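Local coordinates for DNA ligase (PDB 6GDR) that seals nicks in duplex DNA, joining a 3'-hydroxyl to an adjacent 5'-phosphate by the adenylate chemistry of ATP-dependent DNA ligases, at a contact of chain A with DNA. Sequence-based numbering; all coordinates share one arbitrary frame.

Site 1: a contact of chain A with DNA. Residues 37-39, 49-51. With nucleotides of chain B; nucleotides of chain C.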
loop_
_atom_site.group_PDB
_atom_site.type_symbol
_atom_site.label_atom_id
_atom_site.label_comp_id
_atom_site.label_asym_id
_atom_site.label_seq_id
_atom_site.Cartn_x
_atom_site.Cartn_y
_atom_site.Cartn_z
ATOM N N GLY A 37 3.415 -4.409 2.380
ATOM C CA GLY A 37 4.849 -4.595 2.382
ATOM C C GLY A 37 5.563 -3.378 1.823
ATOM O O GLY A 37 5.110 -2.238 1.963
ATOM N N ILE A 38 6.700 -3.639 1.185
ATOM C CA ILE A 38 7.507 -2.614 0.535
ATOM C C ILE A 38 7.549 -2.922 -0.953
ATOM O O ILE A 38 7.895 -4.041 -1.351
ATOM C CB ILE A 38 8.934 -2.556 1.114
ATOM C CG1 ILE A 38 8.905 -2.245 2.616
ATOM C CG2 ILE A 38 9.775 -1.526 0.362
ATOM C CD1 ILE A 38 8.421 -0.849 2.966
ATOM N N ARG A 39 7.205 -1.932 -1.772
ATOM C CA ARG A 39 7.290 -2.100 -3.215
ATOM C C ARG A 39 8.749 -2.143 -3.647
ATOM O O ARG A 39 9.584 -1.378 -3.154
ATOM C CB ARG A 39 6.571 -0.960 -3.934
ATOM C CG ARG A 39 6.433 -1.172 -5.435
ATOM C CD ARG A 39 5.942 0.082 -6.137
ATOM N NE ARG A 39 5.182 -0.230 -7.344
ATOM C CZ ARG A 39 5.726 -0.577 -8.507
ATOM N NH1 ARG A 39 7.045 -0.664 -8.636
ATOM N NH2 ARG A 39 4.946 -0.842 -9.545
ATOM N N THR A 49 13.560 0.533 -4.669
ATOM C CA THR A 49 12.276 0.948 -4.128
ATOM C C THR A 49 11.472 1.719 -5.175
ATOM O O THR A 49 11.877 1.866 -6.332
ATOM C CB THR A 49 12.479 1.805 -2.880
ATOM O OG1 THR A 49 13.128 3.030 -3.240
ATOM C CG2 THR A 49 13.328 1.072 -1.853
ATOM N N ARG A 50 10.311 2.224 -4.754
ATOM C CA ARG A 50 9.450 2.982 -5.656
ATOM C C ARG A 50 10.208 4.126 -6.314
ATOM O O ARG A 50 10.027 4.400 -7.506
ATOM C CB ARG A 50 8.240 3.524 -4.891
ATOM C CG ARG A 50 7.230 4.269 -5.758
ATOM C CD ARG A 50 6.232 5.038 -4.909
ATOM N NE ARG A 50 5.630 4.200 -3.875
ATOM C CZ ARG A 50 4.597 3.385 -4.068
ATOM N NH1 ARG A 50 4.036 3.282 -5.265
ATOM N NH2 ARG A 50 4.126 2.667 -3.060
ATOM N N ASN A 51 11.060 4.809 -5.551
ATOM C CA ASN A 51 11.804 5.963 -6.039
ATOM C C ASN A 51 13.276 5.633 -6.272
ATOM O O ASN A 51 14.137 6.512 -6.195
ATOM C CB ASN A 51 11.654 7.132 -5.070
ATOM C CG ASN A 51 10.221 7.622 -4.976
ATOM O OD1 ASN A 51 9.504 7.671 -5.976
ATOM N ND2 ASN A 51 9.794 7.982 -3.771
ATOM P P DC B 9 10.977 5.764 -1.083
ATOM O OP1 DC B 9 11.258 4.961 -2.325
ATOM O OP2 DC B 9 9.924 6.808 -1.329
ATOM O "O5'" DC B 9 10.574 4.833 0.118
ATOM C "C5'" DC B 9 10.145 3.521 -0.159
ATOM C "C4'" DC B 9 9.731 2.853 1.155
ATOM O "O4'" DC B 9 10.137 3.530 2.174
ATOM C "C3'" DC B 9 8.167 2.864 1.267
ATOM O "O3'" DC B 9 7.679 1.775 0.685
ATOM C "C2'" DC B 9 7.919 2.870 2.787
ATOM C "C1'" DC B 9 8.918 3.580 3.266
ATOM N N1 DC B 9 8.522 4.903 3.467
ATOM C C2 DC B 9 7.885 5.286 4.715
ATOM O O2 DC B 9 7.696 4.455 5.585
ATOM N N3 DC B 9 7.471 6.675 4.927
ATOM C C4 DC B 9 7.681 7.653 3.929
ATOM N N4 DC B 9 7.272 8.986 4.157
ATOM C C5 DC B 9 8.326 7.272 2.660
ATOM C C6 DC B 9 8.739 5.889 2.447
ATOM P P DC B 10 6.447 1.889 -0.340
ATOM O OP1 DC B 10 6.333 0.584 -1.028
ATOM O OP2 DC B 10 6.621 3.124 -1.138
ATOM O "O5'" DC B 10 5.181 2.073 0.619
ATOM C "C5'" DC B 10 4.850 1.041 1.534
ATOM C "C4'" DC B 10 3.917 1.538 2.621
ATOM O "O4'" DC B 10 4.549 2.604 3.371
ATOM C "C3'" DC B 10 2.617 2.146 2.135
ATOM O "O3'" DC B 10 1.662 1.138 1.822
ATOM C "C2'" DC B 10 2.205 2.995 3.333
ATOM C "C1'" DC B 10 3.547 3.455 3.914
ATOM N N1 DC B 10 3.879 4.869 3.581
ATOM C C2 DC B 10 3.488 5.895 4.448
ATOM O O2 DC B 10 2.882 5.610 5.488
ATOM N N3 DC B 10 3.789 7.176 4.126
ATOM C C4 DC B 10 4.444 7.445 2.996
ATOM N N4 DC B 10 4.716 8.724 2.722
ATOM C C5 DC B 10 4.846 6.413 2.098
ATOM C C6 DC B 10 4.544 5.153 2.426
ATOM O OP3 DC C 1 0.185 6.289 -3.021
ATOM P P DC C 1 0.899 5.283 -2.203
ATOM O OP1 DC C 1 2.346 5.472 -2.426
ATOM O OP2 DC C 1 0.294 3.965 -2.494
ATOM O "O5'" DC C 1 0.592 5.610 -0.669
ATOM C "C5'" DC C 1 0.305 4.560 0.240
ATOM C "C4'" DC C 1 -0.261 5.105 1.535
ATOM O "O4'" DC C 1 0.785 5.793 2.272
ATOM C "C3'" DC C 1 -1.366 6.133 1.364
ATOM O "O3'" DC C 1 -2.637 5.508 1.236
ATOM C "C2'" DC C 1 -1.242 6.954 2.634
ATOM C "C1'" DC C 1 0.264 6.970 2.869
ATOM N N1 DC C 1 0.944 8.152 2.270
ATOM C C2 DC C 1 0.921 9.373 2.945
ATOM O O2 DC C 1 0.339 9.446 4.034
ATOM N N3 DC C 1 1.541 10.443 2.389
ATOM C C4 DC C 1 2.159 10.321 1.214
ATOM N N4 DC C 1 2.758 11.404 0.704
ATOM C C5 DC C 1 2.192 9.082 0.508
ATOM C C6 DC C 1 1.577 8.035 1.067
HETATM O O HOH W 1 9.185 1.272 -2.022
HETATM O O HOH W 2 2.320 -1.406 2.309
#

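Site 2: a contact of chain A with DNA. Residues 16, 251-252, 271, 273, 283, 285. With nucleotides of chain C.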
loop_
_atom_site.group_PDB
_atom_site.type_symbol
_atom_site.label_atom_id
_atom_site.label_comp_id
_atom_site.label_asym_id
_atom_site.label_seq_id
_atom_site.Cartn_x
_atom_site.Cartn_y
_atom_site.Cartn_z
ATOM N N GLN A 16 -8.335 4.709 -6.580
ATOM C CA GLN A 16 -9.262 4.319 -5.530
ATOM C C GLN A 16 -10.554 3.778 -6.136
ATOM O O GLN A 16 -10.911 4.073 -7.280
ATOM C CB GLN A 16 -9.555 5.506 -4.613
ATOM C CG GLN A 16 -8.319 6.042 -3.906
ATOM C CD GLN A 16 -8.597 7.304 -3.116
ATOM O OE1 GLN A 16 -9.618 7.963 -3.313
ATOM N NE2 GLN A 16 -7.685 7.648 -2.214
ATOM N N THR A 251 -4.035 16.438 8.245
ATOM C CA THR A 251 -4.543 16.568 6.889
ATOM C C THR A 251 -6.051 16.371 6.884
ATOM O O THR A 251 -6.639 15.854 7.837
ATOM C CB THR A 251 -3.871 15.571 5.934
ATOM O OG1 THR A 251 -4.130 15.953 4.579
ATOM C CG2 THR A 251 -4.378 14.150 6.161
ATOM N N GLY A 252 -6.670 16.784 5.780
ATOM C CA GLY A 252 -8.108 16.748 5.636
ATOM C C GLY A 252 -8.785 18.088 5.817
ATOM O O GLY A 252 -9.975 18.208 5.500
ATOM N N LYS A 271 -11.254 9.868 9.837
ATOM C CA LYS A 271 -11.192 8.531 9.271
ATOM C C LYS A 271 -9.760 8.019 9.336
ATOM O O LYS A 271 -8.801 8.791 9.383
ATOM C CB LYS A 271 -11.700 8.514 7.825
ATOM C CG LYS A 271 -10.663 8.845 6.761
ATOM C CD LYS A 271 -11.279 8.779 5.375
ATOM C CE LYS A 271 -10.213 8.762 4.295
ATOM N NZ LYS A 271 -10.793 8.536 2.943
ATOM N N TYR A 273 -7.222 4.159 8.488
ATOM C CA TYR A 273 -7.096 2.840 7.869
ATOM C C TYR A 273 -6.337 1.936 8.838
ATOM O O TYR A 273 -5.152 1.654 8.661
ATOM C CB TYR A 273 -6.383 2.946 6.516
ATOM C CG TYR A 273 -7.106 3.806 5.504
ATOM C CD1 TYR A 273 -7.842 3.233 4.475
ATOM C CD2 TYR A 273 -7.053 5.192 5.577
ATOM C CE1 TYR A 273 -8.502 4.016 3.547
ATOM C CE2 TYR A 273 -7.709 5.982 4.656
ATOM C CZ TYR A 273 -8.432 5.390 3.642
ATOM O OH TYR A 273 -9.089 6.173 2.723
ATOM N N PHE A 283 -2.804 6.742 8.376
ATOM C CA PHE A 283 -3.346 7.481 7.236
ATOM C C PHE A 283 -4.554 8.319 7.641
ATOM O O PHE A 283 -5.473 8.528 6.845
ATOM C CB PHE A 283 -3.724 6.537 6.090
ATOM C CG PHE A 283 -2.653 5.539 5.737
ATOM C CD1 PHE A 283 -1.312 5.829 5.936
ATOM C CD2 PHE A 283 -2.996 4.306 5.204
ATOM C CE1 PHE A 283 -0.334 4.905 5.609
ATOM C CE2 PHE A 283 -2.022 3.380 4.876
ATOM C CZ PHE A 283 -0.691 3.680 5.078
ATOM N N SER A 285 -7.169 11.223 8.479
ATOM C CA SER A 285 -7.513 12.504 7.881
ATOM C C SER A 285 -8.769 13.043 8.549
ATOM O O SER A 285 -9.606 12.282 9.042
ATOM C CB SER A 285 -7.730 12.385 6.365
ATOM O OG SER A 285 -8.761 11.463 6.066
ATOM P P DA C 2 -3.802 6.224 0.389
ATOM O OP1 DA C 2 -4.961 5.305 0.361
ATOM O OP2 DA C 2 -3.207 6.703 -0.879
ATOM O "O5'" DA C 2 -4.179 7.508 1.264
ATOM C "C5'" DA C 2 -4.778 7.343 2.542
ATOM C "C4'" DA C 2 -4.860 8.666 3.283
ATOM O "O4'" DA C 2 -3.519 9.158 3.553
ATOM C "C3'" DA C 2 -5.532 9.794 2.521
ATOM O "O3'" DA C 2 -6.946 9.743 2.644
ATOM C "C2'" DA C 2 -4.933 11.023 3.182
ATOM C "C1'" DA C 2 -3.504 10.580 3.475
ATOM N N9 DA C 2 -2.553 10.993 2.446
ATOM C C8 DA C 2 -2.076 10.239 1.408
ATOM N N7 DA C 2 -1.234 10.881 0.631
ATOM C C5 DA C 2 -1.161 12.146 1.194
ATOM C C6 DA C 2 -0.438 13.304 0.842
ATOM N N6 DA C 2 0.384 13.367 -0.210
ATOM N N1 DA C 2 -0.594 14.397 1.616
ATOM C C2 DA C 2 -1.416 14.331 2.669
ATOM N N3 DA C 2 -2.146 13.303 3.100
ATOM C C4 DA C 2 -1.971 12.231 2.311
ATOM P P DC C 3 -7.867 10.433 1.522
ATOM O OP1 DC C 3 -9.282 10.258 1.919
ATOM O OP2 DC C 3 -7.409 9.942 0.203
ATOM O "O5'" DC C 3 -7.488 11.984 1.614
ATOM C "C5'" DC C 3 -7.745 12.710 2.810
ATOM C "C4'" DC C 3 -7.096 14.084 2.763
ATOM O "O4'" DC C 3 -5.685 13.944 2.477
ATOM C "C3'" DC C 3 -7.631 15.004 1.682
ATOM O "O3'" DC C 3 -8.745 15.753 2.159
ATOM C "C2'" DC C 3 -6.438 15.897 1.345
ATOM C "C1'" DC C 3 -5.217 15.073 1.764
ATOM N N1 DC C 3 -4.386 14.604 0.615
ATOM C C2 DC C 3 -3.453 15.472 0.042
ATOM O O2 DC C 3 -3.337 16.617 0.497
ATOM N N3 DC C 3 -2.703 15.035 -0.999
ATOM C C4 DC C 3 -2.860 13.794 -1.460
ATOM N N4 DC C 3 -2.095 13.407 -2.488
ATOM C C5 DC C 3 -3.805 12.893 -0.887
ATOM C C6 DC C 3 -4.539 13.336 0.139
ATOM P P DT C 4 -9.639 16.612 1.137
ATOM O OP1 DT C 4 -10.866 17.026 1.852
ATOM O OP2 DT C 4 -9.744 15.836 -0.119
ATOM O "O5'" DT C 4 -8.751 17.909 0.838
ATOM C "C5'" DT C 4 -8.393 18.786 1.900
ATOM C "C4'" DT C 4 -7.603 19.977 1.382
ATOM O "O4'" DT C 4 -6.407 19.505 0.697
ATOM C "C3'" DT C 4 -8.353 20.855 0.381
ATOM O "O3'" DT C 4 -8.158 22.234 0.680
ATOM C "C2'" DT C 4 -7.757 20.461 -0.966
ATOM C "C1'" DT C 4 -6.337 20.061 -0.600
ATOM N N1 DT C 4 -5.738 19.048 -1.520
ATOM C C2 DT C 4 -4.614 19.372 -2.247
ATOM O O2 DT C 4 -4.065 20.458 -2.186
ATOM N N3 DT C 4 -4.149 18.369 -3.056
ATOM C C4 DT C 4 -4.684 17.103 -3.209
ATOM O O4 DT C 4 -4.193 16.269 -3.963
ATOM C C5 DT C 4 -5.863 16.831 -2.419
ATOM C C7 DT C 4 -6.534 15.492 -2.499
ATOM C C6 DT C 4 -6.327 17.805 -1.624
#

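Site 1: a contact of chain A with DNA
The nick-binding face of the nucleotidyltransferase domain takes hold of the last two nucleotides of the 3'-hydroxyl strand and the first of the 5'-phosphate strand. It does so through Gly37, the glycine that closes the ligase KxDG motif, the adjoining Ile38 and Arg39, and the segment Thr49-Asn51. At the DC9 phosphate, Thr49 puts OG1 in the crowded position between its backbone N and carbonyl carbon (chi1 66°), from which the hydroxyl donates a hydrogen bond of 2.8 Å to OP1. The backbone N of Asn51 donates to the same oxygen, while Asn51 ND2 reaches OP2 at 2.7 Å in a bent bond, the oxygen lying out of the amide plane. Beyond the phosphate, Ile38 lays its CD1 methyl against the DC9 sugar, 3.8 Å from C2', and water 1 ties DC9 O3' to Arg39 O and Arg50 N. The DC10 phosphate is held on both non-bridging oxygens. Arg39 N gives OP1 an almost straight bond of 2.8 Å (169° at H). Arg50, with CG anti to its backbone N and the chain bent at chi3 (-51°), turns its guanidinium side-on, so that NE, at 3.1 Å, and NH2 both donate to OP2 nearly in plane. Water 2 joins the terminal DC10 O3', at 2.7 Å, to Gly37 O. Across the nick, Arg50 NH2 forms a salt bridge with the 5'-phosphate of DC1; with Arg39 CD over one face of the guanidinium, DC1 OP1 sits 3.3 Å above the other.

Site 2: a contact of chain A with DNA
The OB-fold domain of the ligase, helped by Gln16 from the nucleotidyltransferase part, follows the backbone of the 5'-phosphate strand just downstream of the nick. The sugar of DA2 comes first: Phe283 meets it with its CB, 3.7 Å from C4', rather than with its ring, and Tyr273 brings the ring atom CE2 to 3.9 Å from C5'. Phe283 O lies in plane at the edge of the tyrosine ring. Polar contact centres on the DC3 phosphate. Lys271 leaves the backbone with CG in the crowded position (chi1 86°), then runs fully extended, so that its ammonium NZ meets OP1 tip-on at 2.5 Å in a salt bridge. NZ also donates to Tyr273 OH at 2.9 Å, an interaction that is likely to steady the ammonium group beside the phosphate. Replacing Lys271 with an alanine would probably weaken the hold on the DC3 phosphate and leave the Tyr273 hydroxyl without this donor. On the other non-bridging oxygen, OP2, the amide NE2 of Gln16 makes a weak bond of 3.3 Å. Past the phosphate, Ser285 packs its CB on DC3 C5' at 3.6 Å. Thr251 approaches from the minor-groove side, with OG1 anti to its backbone N (chi1 -165°) and weakly bonded to the deoxyribose ring oxygen O4' of DC3, while its CG2 methyl nears DA2 N3. Gly252 then sets its CA 3.7 Å from DC3 O3', the oxygen that leads on to the DT4 phosphate.

The C-alpha centres of site 1 and site 2 lie about 21 Å apart, and the two share no residue. Site 1 uses strand 38-42 and the loop after strand 47-48 in the nucleotidyltransferase domain. Site 2 draws mainly on strands 267-272 and 285-289 and nearby loops of the OB-fold domain, with strand 15-16 as the exception. Chain C connects them: its first nucleotide belongs to site 1 and the next to site 2. Holding both sides of the nick through backbone contacts suits sequence-independent sealing, and the two domains probably set the relative position of the DNA ends together.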